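Local coordinates for isoflavone reductase (Medicago sativa, PDB 2GAS), which reduces achiral isoflavones to chiral isoflavanones with NADPH on the way to the pterocarpan phytoalexin (-)-medicarpin, at residues Asp174-Leu179 and Lys236-Thr241. Residues are numbered along the deposited sequence; the frame is centred on the assembly and turned at random.
Sequences DKVVIL and KTLEKT
V176 and I178 of strand 175-179 bond through their backbones to E239 and T241 of strand 239-243, forming a two-stranded parallel sheet separate from the five-stranded parallel sheet of the Rossmann fold. V176 bonds through N to E239 O and through O to T241 N, flanked by E239 N to D174 O and I178 N to T241 O (2.7 Å). On one face K175 and E239 lie side by side, the extended lysine chain bringing CE to 3.5 Å from E239 OE1, while K175 NZ stays 4.3 Å from E239 OE1, longer than a salt bridge. On the other, V176 CG1 packs against L238 CD1 (4.0 Å), and I178 CD1 crosses the stem of K240 at CB (3.8 Å); helix 223-234 covers this face through I227. Just before the two strands begin, K236 NZ forms a salt bridge with D174 OD1 on the anti side of the carboxylate (2.9 Å); a bend at chi3 (-70°) turns the end of the lysine chain to D174 OD1, and NZ also bonds R173 O. An alanine at K236 would probably leave the D174 carboxylate without its positive mate and freer to turn. K240 NZ bonds L238 O and pairs with E231. A water bridges D174 OD2 and E239 OE2, donating to both carboxylates, whose oxygens stand 4.2 Å apart.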
# COMPACT_ATOMS: atom_id res chain seq x y z
N ASP A 174 -18.42 21.13 4.60
CA ASP A 174 -18.61 22.40 5.28
C ASP A 174 -17.40 22.90 6.07
O ASP A 174 -17.03 24.07 5.96
CB ASP A 174 -19.82 22.30 6.21
CG ASP A 174 -20.38 23.65 6.60
OD1 ASP A 174 -20.52 24.51 5.70
OD2 ASP A 174 -20.68 23.86 7.80
N LYS A 175 -16.79 22.02 6.86
CA LYS A 175 -15.65 22.42 7.69
C LYS A 175 -14.53 21.39 7.66
O LYS A 175 -14.79 20.19 7.62
CB LYS A 175 -16.11 22.63 9.13
CG LYS A 175 -17.34 23.51 9.24
CD LYS A 175 -17.93 23.51 10.64
CE LYS A 175 -19.20 24.36 10.67
NZ LYS A 175 -19.85 24.34 12.01
N VAL A 176 -13.29 21.87 7.71
CA VAL A 176 -12.14 20.98 7.68
C VAL A 176 -11.02 21.45 8.61
O VAL A 176 -10.82 22.64 8.82
CB VAL A 176 -11.58 20.85 6.22
CG1 VAL A 176 -11.05 22.19 5.73
CG2 VAL A 176 -10.51 19.79 6.16
N VAL A 177 -10.31 20.48 9.18
CA VAL A 177 -9.19 20.76 10.07
C VAL A 177 -7.91 20.33 9.35
O VAL A 177 -7.82 19.22 8.83
CB VAL A 177 -9.29 19.98 11.40
CG1 VAL A 177 -7.96 20.03 12.13
CG2 VAL A 177 -10.36 20.59 12.27
N ILE A 178 -6.94 21.23 9.32
CA ILE A 178 -5.67 20.96 8.65
C ILE A 178 -4.56 20.84 9.68
O ILE A 178 -4.45 21.67 10.59
CB ILE A 178 -5.30 22.10 7.66
CG1 ILE A 178 -6.41 22.27 6.61
CG2 ILE A 178 -3.98 21.81 6.98
CD1 ILE A 178 -7.45 23.31 6.99
N LEU A 179 -3.74 19.79 9.55
CA LEU A 179 -2.62 19.60 10.46
C LEU A 179 -1.46 20.42 9.91
O LEU A 179 -1.07 20.27 8.76
CB LEU A 179 -2.24 18.13 10.53
CG LEU A 179 -3.39 17.17 10.86
CD1 LEU A 179 -2.81 15.78 11.04
CD2 LEU A 179 -4.12 17.62 12.12
N LYS A 236 -18.15 25.46 -3.29
CA LYS A 236 -18.30 26.23 -2.06
C LYS A 236 -16.99 26.20 -1.29
O LYS A 236 -16.15 25.33 -1.51
CB LYS A 236 -19.44 25.69 -1.18
CG LYS A 236 -19.25 24.27 -0.68
CD LYS A 236 -20.29 23.94 0.40
CE LYS A 236 -20.02 24.71 1.69
NZ LYS A 236 -20.85 24.21 2.82
N THR A 237 -16.81 27.17 -0.40
CA THR A 237 -15.59 27.28 0.38
C THR A 237 -15.76 26.64 1.75
O THR A 237 -16.73 26.92 2.45
CB THR A 237 -15.19 28.76 0.59
OG1 THR A 237 -15.06 29.40 -0.69
CG2 THR A 237 -13.87 28.86 1.33
N LEU A 238 -14.80 25.80 2.12
CA LEU A 238 -14.86 25.14 3.42
C LEU A 238 -14.28 26.01 4.52
O LEU A 238 -13.35 26.78 4.29
CB LEU A 238 -14.05 23.83 3.39
CG LEU A 238 -14.43 22.72 2.41
CD1 LEU A 238 -13.52 21.51 2.64
CD2 LEU A 238 -15.88 22.33 2.60
N GLU A 239 -14.85 25.90 5.71
CA GLU A 239 -14.33 26.63 6.85
C GLU A 239 -13.04 25.90 7.17
O GLU A 239 -13.00 24.67 7.12
CB GLU A 239 -15.30 26.56 8.02
CG GLU A 239 -16.57 27.37 7.79
CD GLU A 239 -17.53 27.29 8.95
OE1 GLU A 239 -17.08 27.03 10.09
OE2 GLU A 239 -18.74 27.51 8.73
N LYS A 240 -11.98 26.63 7.48
CA LYS A 240 -10.70 26.01 7.75
C LYS A 240 -10.08 26.36 9.10
O LYS A 240 -10.11 27.51 9.53
CB LYS A 240 -9.69 26.37 6.66
CG LYS A 240 -10.15 26.05 5.25
CD LYS A 240 -9.17 26.61 4.23
CE LYS A 240 -9.66 26.39 2.81
NZ LYS A 240 -11.00 27.01 2.61
N THR A 241 -9.51 25.35 9.74
CA THR A 241 -8.84 25.50 11.02
C THR A 241 -7.49 24.82 10.86
O THR A 241 -7.43 23.65 10.48
CB THR A 241 -9.61 24.82 12.16
OG1 THR A 241 -10.85 25.51 12.37
CG2 THR A 241 -8.81 24.84 13.45
O HOH W 1 -18.54 25.96 4.35
O HOH W 2 -21.04 26.31 8.15
O HOH W 3 -12.71 24.42 10.55